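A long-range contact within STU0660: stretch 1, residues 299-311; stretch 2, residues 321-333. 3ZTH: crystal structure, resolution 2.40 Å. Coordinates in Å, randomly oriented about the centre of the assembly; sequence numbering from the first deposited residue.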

# COMPACT_ATOMS: atom_id res chain seq x y z
N TYR A 299 -30.86 39.01 10.82
CA TYR A 299 -30.13 40.18 11.32
C TYR A 299 -30.36 40.51 12.78
O TYR A 299 -29.89 41.53 13.26
CB TYR A 299 -30.48 41.40 10.47
CG TYR A 299 -30.10 41.24 9.03
CD1 TYR A 299 -28.76 41.28 8.63
CD2 TYR A 299 -31.07 40.99 8.06
CE1 TYR A 299 -28.40 41.07 7.29
CE2 TYR A 299 -30.72 40.77 6.72
CZ TYR A 299 -29.39 40.82 6.35
OH TYR A 299 -29.05 40.59 5.04
N LEU A 300 -31.08 39.67 13.51
CA LEU A 300 -31.36 39.93 14.91
C LEU A 300 -30.13 39.70 15.78
O LEU A 300 -29.23 38.96 15.39
CB LEU A 300 -32.51 39.04 15.39
CG LEU A 300 -33.80 39.27 14.61
CD1 LEU A 300 -34.86 38.26 15.01
CD2 LEU A 300 -34.29 40.70 14.86
N LEU A 301 -30.10 40.33 16.95
CA LEU A 301 -28.99 40.16 17.89
C LEU A 301 -27.64 40.49 17.24
O LEU A 301 -26.64 39.83 17.51
CB LEU A 301 -28.96 38.73 18.42
CG LEU A 301 -30.34 38.06 18.61
CD1 LEU A 301 -30.15 36.62 19.05
CD2 LEU A 301 -31.16 38.83 19.62
N THR A 302 -27.62 41.50 16.39
CA THR A 302 -26.38 41.87 15.73
C THR A 302 -26.14 43.37 15.77
O THR A 302 -26.91 44.14 15.20
CB THR A 302 -26.36 41.45 14.23
OG1 THR A 302 -26.62 40.05 14.11
CG2 THR A 302 -25.01 41.75 13.62
N LYS A 303 -25.08 43.78 16.47
CA LYS A 303 -24.76 45.19 16.48
C LYS A 303 -24.04 45.32 15.15
O LYS A 303 -22.98 44.72 14.96
CB LYS A 303 -23.79 45.55 17.61
CG LYS A 303 -23.50 47.03 17.65
CD LYS A 303 -22.27 47.37 18.47
CE LYS A 303 -21.99 48.87 18.42
NZ LYS A 303 -20.75 49.26 19.15
N MSE A 304 -24.61 46.09 14.23
CA MSE A 304 -24.01 46.22 12.92
C MSE A 304 -23.33 47.54 12.61
O MSE A 304 -23.78 48.60 13.03
CB MSE A 304 -25.05 45.89 11.86
CG MSE A 304 -25.42 44.42 11.90
SE MSE A 304 -26.79 43.90 10.67
CE MSE A 304 -28.28 44.72 11.61
N LEU A 305 -22.24 47.44 11.86
CA LEU A 305 -21.45 48.59 11.45
C LEU A 305 -22.18 49.38 10.37
O LEU A 305 -22.16 50.61 10.35
CB LEU A 305 -20.10 48.10 10.93
CG LEU A 305 -19.00 49.14 10.66
CD1 LEU A 305 -18.78 49.99 11.91
CD2 LEU A 305 -17.72 48.41 10.27
N ARG A 306 -22.84 48.65 9.47
CA ARG A 306 -23.60 49.24 8.38
C ARG A 306 -25.05 48.83 8.55
O ARG A 306 -25.33 47.64 8.70
CB ARG A 306 -23.10 48.73 7.03
CG ARG A 306 -21.66 49.07 6.70
CD ARG A 306 -21.24 48.40 5.40
NE ARG A 306 -20.06 49.02 4.82
CZ ARG A 306 -19.49 48.65 3.67
NH1 ARG A 306 -19.99 47.64 2.97
NH2 ARG A 306 -18.42 49.30 3.22
N GLN A 307 -25.97 49.79 8.51
CA GLN A 307 -27.39 49.48 8.64
C GLN A 307 -27.88 48.72 7.43
O GLN A 307 -27.73 49.20 6.31
CB GLN A 307 -28.22 50.75 8.75
CG GLN A 307 -28.26 51.35 10.11
CD GLN A 307 -29.47 52.23 10.29
OE1 GLN A 307 -29.71 52.77 11.37
NE2 GLN A 307 -30.26 52.36 9.22
N PRO A 308 -28.48 47.54 7.64
CA PRO A 308 -28.96 46.79 6.47
C PRO A 308 -30.10 47.58 5.83
O PRO A 308 -30.86 48.26 6.51
CB PRO A 308 -29.42 45.47 7.08
CG PRO A 308 -29.88 45.87 8.44
CD PRO A 308 -28.79 46.83 8.89
N SER A 309 -30.17 47.51 4.50
CA SER A 309 -31.21 48.21 3.76
C SER A 309 -32.51 47.45 3.97
O SER A 309 -32.62 46.27 3.61
CB SER A 309 -30.85 48.25 2.27
OG SER A 309 -31.75 49.07 1.55
N LEU A 310 -33.49 48.12 4.56
CA LEU A 310 -34.77 47.50 4.82
C LEU A 310 -35.91 48.49 4.66
O LEU A 310 -35.69 49.71 4.69
CB LEU A 310 -34.81 46.96 6.25
CG LEU A 310 -33.81 45.89 6.66
CD1 LEU A 310 -33.95 45.60 8.16
CD2 LEU A 310 -34.03 44.63 5.84
N SER A 311 -37.11 47.96 4.47
CA SER A 311 -38.30 48.79 4.34
C SER A 311 -38.57 49.38 5.72
O SER A 311 -38.09 48.87 6.73
CB SER A 311 -39.50 47.95 3.89
OG SER A 311 -39.93 47.08 4.93
N LEU A 321 -38.41 43.30 17.67
CA LEU A 321 -37.96 41.94 17.95
C LEU A 321 -36.69 41.95 18.78
O LEU A 321 -36.60 41.23 19.78
CB LEU A 321 -37.74 41.15 16.66
CG LEU A 321 -39.04 40.67 16.00
CD1 LEU A 321 -38.71 40.01 14.67
CD2 LEU A 321 -39.77 39.70 16.92
N ASN A 322 -35.72 42.76 18.38
CA ASN A 322 -34.49 42.83 19.14
C ASN A 322 -34.79 43.14 20.60
O ASN A 322 -34.26 42.50 21.50
CB ASN A 322 -33.57 43.90 18.57
CG ASN A 322 -32.46 43.32 17.73
OD1 ASN A 322 -31.77 44.03 17.01
ND2 ASN A 322 -32.29 42.00 17.83
N GLN A 323 -35.67 44.11 20.82
CA GLN A 323 -36.05 44.49 22.17
C GLN A 323 -36.60 43.29 22.96
O GLN A 323 -36.31 43.14 24.14
CB GLN A 323 -37.08 45.62 22.13
CG GLN A 323 -37.44 46.14 23.50
CD GLN A 323 -38.24 47.43 23.47
OE1 GLN A 323 -38.63 47.95 24.52
NE2 GLN A 323 -38.49 47.96 22.27
N LEU A 324 -37.39 42.44 22.29
CA LEU A 324 -37.96 41.26 22.94
C LEU A 324 -36.89 40.30 23.42
O LEU A 324 -37.14 39.43 24.26
CB LEU A 324 -38.91 40.52 22.00
CG LEU A 324 -40.18 41.26 21.58
CD1 LEU A 324 -41.10 40.25 20.93
CD2 LEU A 324 -40.88 41.91 22.77
N PHE A 325 -35.70 40.43 22.85
CA PHE A 325 -34.58 39.59 23.23
C PHE A 325 -33.62 40.41 24.08
O PHE A 325 -32.53 39.98 24.42
CB PHE A 325 -33.87 39.05 21.99
CG PHE A 325 -34.62 37.95 21.29
CD1 PHE A 325 -34.71 36.69 21.86
CD2 PHE A 325 -35.25 38.18 20.08
CE1 PHE A 325 -35.41 35.67 21.23
CE2 PHE A 325 -35.96 37.17 19.44
CZ PHE A 325 -36.04 35.91 20.02
N HIS A 326 -34.06 41.61 24.43
CA HIS A 326 -33.25 42.50 25.24
C HIS A 326 -31.94 42.85 24.55
O HIS A 326 -30.93 43.10 25.21
CB HIS A 326 -32.97 41.85 26.60
CG HIS A 326 -34.21 41.56 27.39
ND1 HIS A 326 -35.11 42.54 27.74
CD2 HIS A 326 -34.71 40.40 27.87
CE1 HIS A 326 -36.11 41.99 28.41
NE2 HIS A 326 -35.89 40.70 28.50
N PHE A 327 -31.94 42.84 23.22
CA PHE A 327 -30.75 43.21 22.49
C PHE A 327 -30.92 44.69 22.15
O PHE A 327 -31.99 45.09 21.66
CB PHE A 327 -30.61 42.39 21.21
CG PHE A 327 -29.23 42.43 20.62
CD1 PHE A 327 -28.19 41.73 21.21
CD2 PHE A 327 -28.96 43.20 19.49
CE1 PHE A 327 -26.90 41.79 20.68
CE2 PHE A 327 -27.68 43.27 18.96
CZ PHE A 327 -26.65 42.57 19.55
N SER A 328 -29.88 45.48 22.39
CA SER A 328 -29.92 46.93 22.18
C SER A 328 -29.85 47.51 20.76
O SER A 328 -30.25 48.66 20.55
CB SER A 328 -28.82 47.58 23.01
OG SER A 328 -27.53 47.18 22.55
N TYR A 329 -29.34 46.77 19.79
CA TYR A 329 -29.24 47.33 18.44
C TYR A 329 -30.55 47.88 17.89
O TYR A 329 -31.62 47.31 18.09
CB TYR A 329 -28.71 46.30 17.45
CG TYR A 329 -28.51 46.90 16.08
CD1 TYR A 329 -27.40 47.71 15.81
CD2 TYR A 329 -29.45 46.70 15.07
CE1 TYR A 329 -27.24 48.32 14.57
CE2 TYR A 329 -29.30 47.31 13.82
CZ TYR A 329 -28.20 48.11 13.58
OH TYR A 329 -28.03 48.70 12.35
N ARG A 330 -30.46 49.00 17.18
CA ARG A 330 -31.63 49.62 16.58
C ARG A 330 -31.32 50.30 15.26
O ARG A 330 -30.33 51.02 15.14
CB ARG A 330 -32.24 50.68 17.52
CG ARG A 330 -32.76 50.16 18.85
CD ARG A 330 -34.13 49.52 18.73
NE ARG A 330 -34.60 49.08 20.04
CZ ARG A 330 -34.04 48.11 20.75
NH1 ARG A 330 -32.98 47.46 20.27
NH2 ARG A 330 -34.52 47.78 21.94
N ILE A 331 -32.17 50.07 14.28
CA ILE A 331 -32.03 50.71 12.99
C ILE A 331 -32.56 52.13 13.23
O ILE A 331 -33.65 52.30 13.77
CB ILE A 331 -32.88 49.98 11.93
CG1 ILE A 331 -32.19 48.67 11.55
CG2 ILE A 331 -33.12 50.86 10.72
CD1 ILE A 331 -33.05 47.73 10.74
N ARG A 332 -31.77 53.14 12.88
CA ARG A 332 -32.19 54.52 13.08
C ARG A 332 -32.82 55.10 11.81
O ARG A 332 -32.37 54.83 10.70
CB ARG A 332 -31.01 55.41 13.51
CG ARG A 332 -30.70 55.40 15.02
CD ARG A 332 -29.86 54.19 15.44
NE ARG A 332 -29.43 54.29 16.84
CZ ARG A 332 -28.75 53.35 17.49
NH1 ARG A 332 -28.40 52.22 16.89
NH2 ARG A 332 -28.41 53.55 18.76
N CYS A 333 -33.87 55.89 12.01
CA CYS A 333 -34.59 56.52 10.91
C CYS A 333 -33.68 57.12 9.85
O CYS A 333 -32.81 57.93 10.17
CB CYS A 333 -35.51 57.61 11.46
SG CYS A 333 -36.41 58.53 10.20

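The CA of Leu 301 sits over the face of an aromatic ring: it lies 3.4 Å from the centroid of the Phe 327 ring, only 9° off the ring normal, a CH-pi contact made by main chain rather than side chain. Leu 301 has positive phi (55°), and its CB points away overall, yet the side chain still meets stretch 2, with CD2 3.6 Å from Phe 325 CB and 3.9 Å from Phe 327 CB.

The two segments run side by side in the same direction without forming a sheet; the CA of Leu 301 is 5.8 Å from that of Phe 327, and the CA of Lys 303 is 5.3 Å from that of Tyr 329. Stretch 2 leaves its helix through a turn in which Asn 322 O accepts from both Phe 325 N and Phe 327 N, each at 2.9 Å. Near the helix, Leu 300 CD2 packs against Leu 321 CB at 3.9 Å, an ordinary apolar contact.

Tyr 329 is the most extensively covered residue. Thr 302 O lies over one face of its ring, 3.3 Å from Tyr 329 CG, while the selenomethionine Met 304 brings its CE methyl to 3.6 Å from Tyr 329 CE2. The phenol oxygen gains no polar partner: Tyr 329 OH is buried with Gln 307 CG 3.5 Å away.

Arg 332 N donates a hydrogen bond across the contact to Gln 307 OE1 (2.6 Å, 161°). The glutamine's CB points sideways, but its extended chain carries the amide to the neighbouring backbone. Beside it, Ile 331 CD1 meets Leu 310 CD1 at 3.5 Å and, more loosely, Pro 308 CG at 4.3 Å. The CA-to-CB bond of Arg 330 points away from stretch 1, and its guanidinium bonds within its own stretch, NH1 donating to Phe 327 O (2.9 Å) and Tyr 329 O (2.6 Å).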